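Local coordinates for GphF Dehydratase 1 (Archangium violaceum, PDB 6MBF), which probably dehydrates beta-hydroxyacyl intermediates of the gephyronic acid polyketide synthase and helps rearrange the resulting olefin, at residues T80-L85 against W120-T125; D204-C209 against V242-R247; T261-L266 against S276-Q281. One frame throughout, in Å; residues are numbered along the deposited sequence.

Contact 1. Residues T80-L85 against W120-T125; sequences TVWSPL and WTRHAT
Buried His123 packs tightly against the loop residues Ser83-Leu85. His123 ND1 donates to Ser83 O at 2.8 Å; the oxygen lies in the imidazole plane, while the nitrogen stands well above the plane of the carbonyl. NE2, across the ring, is held by Ser108, so both nitrogens are engaged, fixing the ring's rotation. Leu85 CB lies over one face, 3.7 Å from the ring centroid, and Thr121 O over the opposite one, both offset toward the rim. Trp82 N binds His123 O at 2.8 Å, and beyond it the strands pair regularly: Thr80 N to Thr125 O is 3.0 Å and Thr125 N to Thr80 O is 3.1 Å. The solvent side is built on the exposed indole of Trp82. Its NE1 meets Thr125 OG1 at 2.7 Å, in the ring plane and almost straight (177°); chi1 of 63° sets that hydroxyl between backbone N and carbonyl carbon. Arg122 CD lies over the five-membered ring, with Thr80 CG2 on the other face of the indole, and NH2 forms a salt bridge with Glu105. A water bridges Ser83 OG and Arg122 O. His123 and Ala124 both face Ile106, a classic beta bulge in a hotdog-fold strand.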
loop_
_atom_site.group_PDB
_atom_site.type_symbol
_atom_site.label_atom_id
_atom_site.label_comp_id
_atom_site.label_asym_id
_atom_site.label_seq_id
_atom_site.Cartn_x
_atom_site.Cartn_y
_atom_site.Cartn_z
ATOM N N THR A 80 -4.534 -10.810 -1.471
ATOM C CA THR A 80 -5.765 -10.737 -0.700
ATOM C C THR A 80 -5.430 -10.243 0.701
ATOM O O THR A 80 -4.493 -10.748 1.328
ATOM C CB THR A 80 -6.456 -12.114 -0.638
ATOM O OG1 THR A 80 -6.875 -12.512 -1.954
ATOM C CG2 THR A 80 -7.671 -12.076 0.295
ATOM N N VAL A 81 -6.184 -9.253 1.182
ATOM C CA VAL A 81 -6.132 -8.830 2.581
ATOM C C VAL A 81 -7.224 -9.577 3.341
ATOM O O VAL A 81 -8.414 -9.397 3.069
ATOM C CB VAL A 81 -6.311 -7.310 2.714
ATOM C CG1 VAL A 81 -6.318 -6.894 4.183
ATOM C CG2 VAL A 81 -5.233 -6.574 1.937
ATOM N N TRP A 82 -6.820 -10.409 4.302
ATOM C CA TRP A 82 -7.740 -11.290 5.018
ATOM C C TRP A 82 -8.333 -10.677 6.283
ATOM O O TRP A 82 -9.535 -10.826 6.535
ATOM C CB TRP A 82 -7.022 -12.590 5.372
ATOM C CG TRP A 82 -6.604 -13.329 4.154
ATOM C CD1 TRP A 82 -5.372 -13.320 3.568
ATOM C CD2 TRP A 82 -7.435 -14.153 3.332
ATOM N NE1 TRP A 82 -5.379 -14.112 2.448
ATOM C CE2 TRP A 82 -6.633 -14.637 2.283
ATOM C CE3 TRP A 82 -8.775 -14.544 3.393
ATOM C CZ2 TRP A 82 -7.129 -15.484 1.293
ATOM C CZ3 TRP A 82 -9.267 -15.386 2.412
ATOM C CH2 TRP A 82 -8.447 -15.846 1.375
ATOM N N SER A 83 -7.516 -10.032 7.110
ATOM C CA SER A 83 -7.976 -9.493 8.386
ATOM C C SER A 83 -7.157 -8.235 8.608
ATOM O O SER A 83 -5.931 -8.270 8.406
ATOM C CB SER A 83 -7.792 -10.440 9.571
ATOM O OG SER A 83 -8.824 -11.410 9.621
ATOM N N PRO A 84 -7.781 -7.136 9.023
ATOM C CA PRO A 84 -7.005 -5.940 9.344
ATOM C C PRO A 84 -6.110 -6.196 10.543
ATOM O O PRO A 84 -6.382 -7.062 11.384
ATOM C CB PRO A 84 -8.080 -4.892 9.654
ATOM C CG PRO A 84 -9.237 -5.686 10.136
ATOM C CD PRO A 84 -9.205 -6.983 9.371
ATOM N N LEU A 85 -5.015 -5.449 10.601
ATOM C CA LEU A 85 -4.126 -5.449 11.751
ATOM C C LEU A 85 -4.434 -4.188 12.555
ATOM O O LEU A 85 -4.141 -3.067 12.117
ATOM C CB LEU A 85 -2.659 -5.511 11.322
ATOM C CG LEU A 85 -1.617 -5.361 12.440
ATOM C CD1 LEU A 85 -1.944 -6.277 13.603
ATOM C CD2 LEU A 85 -0.214 -5.650 11.908
ATOM N N TRP A 120 -1.009 -16.509 15.757
ATOM C CA TRP A 120 -0.705 -15.633 14.633
ATOM C C TRP A 120 -1.952 -15.412 13.787
ATOM O O TRP A 120 -2.623 -16.371 13.396
ATOM C CB TRP A 120 0.414 -16.220 13.777
ATOM C CG TRP A 120 1.756 -16.212 14.432
ATOM C CD1 TRP A 120 2.272 -17.173 15.256
ATOM C CD2 TRP A 120 2.767 -15.205 14.309
ATOM N NE1 TRP A 120 3.536 -16.824 15.656
ATOM C CE2 TRP A 120 3.868 -15.622 15.088
ATOM C CE3 TRP A 120 2.850 -13.989 13.618
ATOM C CZ2 TRP A 120 5.040 -14.868 15.194
ATOM C CZ3 TRP A 120 4.016 -13.242 13.722
ATOM C CH2 TRP A 120 5.096 -13.684 14.504
ATOM N N THR A 121 -2.247 -14.148 13.494
ATOM C CA THR A 121 -3.393 -13.772 12.678
ATOM C C THR A 121 -2.920 -13.470 11.262
ATOM O O THR A 121 -2.008 -12.660 11.074
ATOM C CB THR A 121 -4.100 -12.545 13.259
ATOM O OG1 THR A 121 -4.603 -12.850 14.571
ATOM C CG2 THR A 121 -5.243 -12.094 12.350
ATOM N N ARG A 122 -3.550 -14.108 10.280
ATOM C CA ARG A 122 -3.201 -13.903 8.874
ATOM C C ARG A 122 -3.786 -12.588 8.374
ATOM O O ARG A 122 -5.005 -12.381 8.441
ATOM C CB ARG A 122 -3.711 -15.063 8.017
ATOM C CG ARG A 122 -3.556 -14.813 6.519
ATOM C CD ARG A 122 -4.148 -15.960 5.677
ATOM N NE ARG A 122 -3.313 -17.154 5.694
ATOM C CZ ARG A 122 -3.707 -18.340 6.147
ATOM N NH1 ARG A 122 -4.936 -18.505 6.619
ATOM N NH2 ARG A 122 -2.872 -19.371 6.122
ATOM N N HIS A 123 -2.931 -11.708 7.850
ATOM C CA HIS A 123 -3.379 -10.416 7.339
ATOM C C HIS A 123 -3.360 -10.306 5.828
ATOM O O HIS A 123 -4.277 -9.709 5.258
ATOM C CB HIS A 123 -2.530 -9.286 7.934
ATOM C CG HIS A 123 -2.635 -9.203 9.417
ATOM N ND1 HIS A 123 -3.816 -8.892 10.056
ATOM C CD2 HIS A 123 -1.729 -9.447 10.391
ATOM C CE1 HIS A 123 -3.628 -8.938 11.363
ATOM N NE2 HIS A 123 -2.367 -9.261 11.592
ATOM N N ALA A 124 -2.358 -10.870 5.151
ATOM C CA ALA A 124 -2.280 -10.706 3.702
ATOM C C ALA A 124 -1.479 -11.847 3.099
ATOM O O ALA A 124 -0.539 -12.357 3.713
ATOM C CB ALA A 124 -1.648 -9.365 3.307
ATOM N N THR A 125 -1.860 -12.231 1.882
ATOM C CA THR A 125 -1.207 -13.309 1.146
ATOM C C THR A 125 -1.151 -12.962 -0.337
ATOM O O THR A 125 -1.935 -12.150 -0.837
ATOM C CB THR A 125 -1.944 -14.640 1.308
ATOM O OG1 THR A 125 -3.262 -14.514 0.756
ATOM C CG2 THR A 125 -2.059 -15.031 2.783
HETATM O O HOH W 1 -7.063 -13.760 9.097
#

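Contact 2. Residues D204-C209 against V242-R247; sequences DACFQC and VRVHLR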
loop_
_atom_site.group_PDB
_atom_site.type_symbol
_atom_site.label_atom_id
_atom_site.label_comp_id
_atom_site.label_asym_id
_atom_site.label_seq_id
_atom_site.Cartn_x
_atom_site.Cartn_y
_atom_site.Cartn_z
ATOM N N ASP A 204 0.176 4.870 -0.687
ATOM C CA ASP A 204 -1.092 5.266 -0.073
ATOM C C ASP A 204 -1.615 6.571 -0.659
ATOM O O ASP A 204 -2.823 6.711 -0.883
ATOM C CB ASP A 204 -0.946 5.402 1.442
ATOM C CG ASP A 204 -2.179 6.014 2.081
ATOM O OD1 ASP A 204 -3.197 5.303 2.216
ATOM O OD2 ASP A 204 -2.123 7.212 2.434
ATOM N N ALA A 205 -0.729 7.543 -0.900
ATOM C CA ALA A 205 -1.162 8.794 -1.518
ATOM C C ALA A 205 -1.778 8.548 -2.896
ATOM O O ALA A 205 -2.796 9.156 -3.249
ATOM C CB ALA A 205 0.018 9.765 -1.615
ATOM N N CYS A 206 -1.198 7.634 -3.678
ATOM C CA CYS A 206 -1.784 7.295 -4.971
ATOM C C CYS A 206 -3.160 6.660 -4.803
ATOM O O CYS A 206 -4.097 6.985 -5.538
ATOM C CB CYS A 206 -0.849 6.364 -5.748
ATOM S SG CYS A 206 0.750 7.108 -6.186
ATOM N N PHE A 207 -3.303 5.755 -3.836
ATOM C CA PHE A 207 -4.612 5.156 -3.605
ATOM C C PHE A 207 -5.606 6.195 -3.101
ATOM O O PHE A 207 -6.793 6.131 -3.441
ATOM C CB PHE A 207 -4.498 3.983 -2.626
ATOM C CG PHE A 207 -3.753 2.774 -3.174
ATOM C CD1 PHE A 207 -3.245 2.750 -4.473
ATOM C CD2 PHE A 207 -3.555 1.663 -2.368
ATOM C CE1 PHE A 207 -2.553 1.617 -4.960
ATOM C CE2 PHE A 207 -2.875 0.542 -2.842
ATOM C CZ PHE A 207 -2.375 0.516 -4.129
ATOM N N GLN A 208 -5.138 7.188 -2.332
ATOM C CA GLN A 208 -6.043 8.239 -1.872
ATOM C C GLN A 208 -6.550 9.106 -3.026
ATOM O O GLN A 208 -7.637 9.691 -2.923
ATOM C CB GLN A 208 -5.362 9.096 -0.799
ATOM C CG GLN A 208 -5.231 8.412 0.574
ATOM C CD GLN A 208 -5.085 9.426 1.675
ATOM O OE1 GLN A 208 -5.884 10.363 1.769
ATOM N NE2 GLN A 208 -4.052 9.274 2.505
ATOM N N CYS A 209 -5.792 9.208 -4.126
ATOM C CA CYS A 209 -6.320 9.839 -5.332
ATOM C C CYS A 209 -7.569 9.117 -5.825
ATOM O O CYS A 209 -8.524 9.756 -6.289
ATOM C CB CYS A 209 -5.257 9.869 -6.432
ATOM S SG CYS A 209 -3.840 10.946 -6.101
ATOM N N VAL A 242 6.013 11.172 -7.691
ATOM C CA VAL A 242 5.488 10.636 -8.941
ATOM C C VAL A 242 4.307 11.473 -9.408
ATOM O O VAL A 242 3.690 12.217 -8.639
ATOM C CB VAL A 242 5.020 9.160 -8.842
ATOM C CG1 VAL A 242 6.182 8.215 -8.518
ATOM C CG2 VAL A 242 3.901 9.025 -7.822
ATOM N N ARG A 243 4.004 11.340 -10.688
ATOM C CA ARG A 243 2.682 11.638 -11.206
ATOM C C ARG A 243 1.985 10.309 -11.446
ATOM O O ARG A 243 2.585 9.370 -11.975
ATOM C CB ARG A 243 2.750 12.461 -12.492
ATOM C CG ARG A 243 3.316 13.863 -12.278
ATOM C CD ARG A 243 3.097 14.702 -13.534
ATOM N NE ARG A 243 3.564 16.078 -13.370
ATOM C CZ ARG A 243 4.795 16.496 -13.652
ATOM N NH1 ARG A 243 5.709 15.652 -14.119
ATOM N NH2 ARG A 243 5.118 17.768 -13.462
ATOM N N VAL A 244 0.735 10.209 -11.023
ATOM C CA VAL A 244 0.019 8.942 -11.078
ATOM C C VAL A 244 -1.224 9.120 -11.934
ATOM O O VAL A 244 -1.973 10.087 -11.758
ATOM C CB VAL A 244 -0.343 8.422 -9.674
ATOM C CG1 VAL A 244 -1.062 9.496 -8.848
ATOM C CG2 VAL A 244 -1.175 7.150 -9.790
ATOM N N HIS A 245 -1.422 8.209 -12.877
ATOM C CA HIS A 245 -2.664 8.129 -13.627
ATOM C C HIS A 245 -3.498 6.991 -13.050
ATOM O O HIS A 245 -2.981 5.893 -12.827
ATOM C CB HIS A 245 -2.382 7.907 -15.115
ATOM C CG HIS A 245 -3.615 7.751 -15.940
ATOM N ND1 HIS A 245 -3.775 6.726 -16.845
ATOM C CD2 HIS A 245 -4.763 8.468 -15.975
ATOM C CE1 HIS A 245 -4.962 6.829 -17.418
ATOM N NE2 HIS A 245 -5.582 7.874 -16.903
ATOM N N LEU A 246 -4.778 7.254 -12.785
ATOM C CA LEU A 246 -5.662 6.230 -12.244
ATOM C C LEU A 246 -6.922 6.141 -13.091
ATOM O O LEU A 246 -7.357 7.131 -13.689
ATOM C CB LEU A 246 -6.034 6.509 -10.776
ATOM C CG LEU A 246 -6.997 7.672 -10.506
ATOM C CD1 LEU A 246 -8.467 7.225 -10.543
ATOM C CD2 LEU A 246 -6.708 8.281 -9.171
ATOM N N ARG A 247 -7.503 4.945 -13.142
ATOM C CA ARG A 247 -8.765 4.732 -13.847
ATOM C C ARG A 247 -9.671 3.851 -12.997
ATOM O O ARG A 247 -9.339 2.699 -12.707
ATOM C CB ARG A 247 -8.543 4.105 -15.232
ATOM C CG ARG A 247 -9.860 3.771 -15.954
ATOM C CD ARG A 247 -9.644 3.174 -17.360
ATOM N NE ARG A 247 -8.967 4.098 -18.266
ATOM C CZ ARG A 247 -7.822 3.846 -18.901
ATOM N NH1 ARG A 247 -7.197 2.683 -18.737
ATOM N NH2 ARG A 247 -7.298 4.763 -19.709
#
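Cys206 opens the contact, its thiol resting on two valines of the strand: SG, placed there by a chi1 of -64° that sets it anti to the carbonyl carbon, is 3.9 Å from Val244 CB and 4.0 Å from Val242 CG2. Phe207 turns from strand 242-247 and packs on Leu264. The axes of 204-209 and 242-247 approach to 9.1 Å, their N-to-C directions 41° apart, as expected of the central helix that a hotdog fold wraps in its curved sheet. In dehydratases of this family the helix of the second hotdog carries the active-site aspartate; Asp204, at the end of an HPxxxD sequence, is probably that residue. Gln208 also looks away, one turn beyond Asp204, and its NE2 donates to Asp204 OD2, in the amide plane at 2.8 Å, and to Leu166 O, while Tyr154 binds the amide oxygen; fixed at both ends, the amide holds the carboxylate as a second-shell group, and Tyr162 binds OD1. Cys209 brings the helix back to the strand. Its SG reaches Val244 CG1 at 4.2 Å, a methyl shared by both thiols. Its CB presses on Leu246 CD2 at 3.5 Å, closer than usual for two carbons.

Contact 3. Residues T261-L266 against S276-Q281; sequences TADLRL and SVDALQ
Antiparallel strand pairing joins 261-266 to 276-281, the two arms of a beta hairpin in the second hotdog, lying against helix 200-214. Ala262-Leu280 and Leu264-Val277 are hydrogen-bonded pairs; in the latter, Leu264 N to Val277 O and Val277 N to Leu264 O are both 2.8 Å. Between them the register slips by one residue. Ala279 and Leu280 both face Ala262, a G1 beta bulge, and the backbone of Ala279 takes up the left-handed conformation (phi and psi both 56°). Asp263 OD1 receives the Ala279 N-H at 2.8 Å, met nearly along the C-O axis, and its second oxygen is bound by His249. On the buried side Leu264 and Val277 lie side by side, with CD1 and CG1 4.0 Å apart; Leu264 CD1 also reaches Leu280 CD2, and the helix residues Val210 and Phe207 pack on this face.

Arg265 and Asp278 lie on the other, partly exposed side. In the conformer described here, one of two modelled for Arg265, NH1 and NH2 form an end-on salt bridge, both bonding to Asp278 OD2 through bent bonds, at 2.9 and 3.0 Å. NH1 also donates to Leu264 O, reaching it from the face of the carbonyl opposite to Val277 N. Asp263 OD1 and Asp278 OD2 stand 4.5 Å apart, yet the Ala279 N-H and His249 satisfy Asp263, and the guanidinium probably balances Asp278 whenever Arg265 adopts this conformer.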
loop_
_atom_site.group_PDB
_atom_site.type_symbol
_atom_site.label_atom_id
_atom_site.label_comp_id
_atom_site.label_asym_id
_atom_site.label_seq_id
_atom_site.Cartn_x
_atom_site.Cartn_y
_atom_site.Cartn_z
ATOM N N THR A 261 -13.151 -0.786 -8.158
ATOM C CA THR A 261 -11.903 -1.339 -8.677
ATOM C C THR A 261 -11.189 -0.245 -9.457
ATOM O O THR A 261 -11.836 0.579 -10.109
ATOM C CB THR A 261 -12.155 -2.570 -9.566
ATOM O OG1 THR A 261 -12.893 -3.555 -8.835
ATOM C CG2 THR A 261 -10.837 -3.197 -10.030
ATOM N N ALA A 262 -9.857 -0.211 -9.371
ATOM C CA ALA A 262 -9.091 0.810 -10.069
ATOM C C ALA A 262 -7.768 0.233 -10.555
ATOM O O ALA A 262 -7.205 -0.682 -9.942
ATOM C CB ALA A 262 -8.825 2.031 -9.171
ATOM N N ASP A 263 -7.281 0.792 -11.661
ATOM C CA ASP A 263 -5.936 0.563 -12.166
ATOM C C ASP A 263 -5.133 1.854 -12.031
ATOM O O ASP A 263 -5.682 2.954 -12.124
ATOM C CB ASP A 263 -5.964 0.121 -13.635
ATOM C CG ASP A 263 -6.895 -1.043 -13.871
ATOM O OD1 ASP A 263 -6.787 -2.039 -13.131
ATOM O OD2 ASP A 263 -7.733 -0.958 -14.797
ATOM N N LEU A 264 -3.832 1.723 -11.797
ATOM C CA LEU A 264 -2.990 2.896 -11.611
ATOM C C LEU A 264 -1.649 2.693 -12.295
ATOM O O LEU A 264 -1.155 1.568 -12.412
ATOM C CB LEU A 264 -2.747 3.214 -10.125
ATOM C CG LEU A 264 -3.953 3.486 -9.230
ATOM C CD1 LEU A 264 -4.485 2.202 -8.633
ATOM C CD2 LEU A 264 -3.538 4.446 -8.115
ATOM N N ARG A 265 -1.075 3.799 -12.762
ATOM C CA ARG A 265 0.257 3.829 -13.350
ATOM C C ARG A 265 1.009 4.992 -12.724
ATOM O O ARG A 265 0.517 6.126 -12.733
ATOM C CB ARG A 265 0.189 3.984 -14.876
ATOM C CG ARG A 265 -0.603 2.878 -15.575
ATOM C CD ARG A 265 0.060 1.538 -15.357
ATOM N NE ARG A 265 -0.515 0.466 -16.167
ATOM C CZ ARG A 265 -1.360 -0.458 -15.718
ATOM N NH1 ARG A 265 -1.766 -0.453 -14.453
ATOM N NH2 ARG A 265 -1.795 -1.402 -16.546
ATOM N N LEU A 266 2.177 4.705 -12.156
ATOM C CA LEU A 266 3.003 5.713 -11.502
ATOM C C LEU A 266 4.191 6.054 -12.399
ATOM O O LEU A 266 4.881 5.154 -12.886
ATOM C CB LEU A 266 3.500 5.212 -10.139
ATOM C CG LEU A 266 2.522 5.126 -8.952
ATOM C CD1 LEU A 266 1.354 4.185 -9.213
ATOM C CD2 LEU A 266 3.283 4.680 -7.719
ATOM N N SER A 276 3.159 -0.054 -11.615
ATOM C CA SER A 276 1.835 -0.259 -12.185
ATOM C C SER A 276 1.016 -1.142 -11.261
ATOM O O SER A 276 1.514 -2.151 -10.751
ATOM C CB SER A 276 1.906 -0.900 -13.569
ATOM O OG SER A 276 2.546 -2.159 -13.489
ATOM N N VAL A 277 -0.248 -0.772 -11.079
ATOM C CA VAL A 277 -1.171 -1.454 -10.177
ATOM C C VAL A 277 -2.391 -1.856 -10.996
ATOM O O VAL A 277 -3.060 -0.994 -11.577
ATOM C CB VAL A 277 -1.586 -0.570 -8.986
ATOM C CG1 VAL A 277 -2.598 -1.305 -8.127
ATOM C CG2 VAL A 277 -0.365 -0.165 -8.146
ATOM N N ASP A 278 -2.670 -3.157 -11.063
ATOM C CA ASP A 278 -3.817 -3.665 -11.803
ATOM C C ASP A 278 -4.877 -4.163 -10.834
ATOM O O ASP A 278 -4.592 -5.002 -9.974
ATOM C CB ASP A 278 -3.420 -4.806 -12.748
ATOM C CG ASP A 278 -2.462 -4.359 -13.829
ATOM O OD1 ASP A 278 -1.555 -5.144 -14.188
ATOM O OD2 ASP A 278 -2.611 -3.216 -14.304
ATOM N N ALA A 279 -6.105 -3.667 -11.002
ATOM C CA ALA A 279 -7.270 -4.153 -10.272
ATOM C C ALA A 279 -7.062 -4.078 -8.756
ATOM O O ALA A 279 -7.174 -5.068 -8.028
ATOM C CB ALA A 279 -7.630 -5.578 -10.718
ATOM N N LEU A 280 -6.746 -2.878 -8.284
ATOM C CA LEU A 280 -6.903 -2.599 -6.869
ATOM C C LEU A 280 -8.382 -2.721 -6.515
ATOM O O LEU A 280 -9.226 -2.052 -7.115
ATOM C CB LEU A 280 -6.382 -1.198 -6.559
ATOM C CG LEU A 280 -6.610 -0.703 -5.131
ATOM C CD1 LEU A 280 -5.806 -1.526 -4.148
ATOM C CD2 LEU A 280 -6.268 0.780 -5.005
ATOM N N GLN A 281 -8.704 -3.597 -5.573
ATOM C CA GLN A 281 -10.086 -3.884 -5.211
ATOM C C GLN A 281 -10.384 -3.217 -3.874
ATOM O O GLN A 281 -9.687 -3.460 -2.885
ATOM C CB GLN A 281 -10.319 -5.395 -5.167
ATOM C CG GLN A 281 -10.277 -6.018 -6.568
ATOM C CD GLN A 281 -9.626 -7.390 -6.608
ATOM O OE1 GLN A 281 -8.480 -7.541 -7.046
ATOM N NE2 GLN A 281 -10.363 -8.401 -6.174
#

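How the contacts relate
From the N terminus, contact 1 closes first, across 34 residues that include strands 93-100 and 103-109, within the first hotdog. Contact 2 then spans 32 residues, strand 224-234 among them, and contact 3 closes a short hairpin. The three follow in series; none nests or crosses. Contacts 2 and 3 touch directly, because strands 241-248 and 259-267 are neighbours: His245 O and Arg247 N probably pair with Arg265 N and Asp263 O. Contact 1 lies farther off, its centre about 20 Å from that of contact 3. Strand 224-234 spans the gap, bonding to Val81 on one side and flanking strand 273-284 on the other, so strand 224-234 joins the sheets of the two hotdogs.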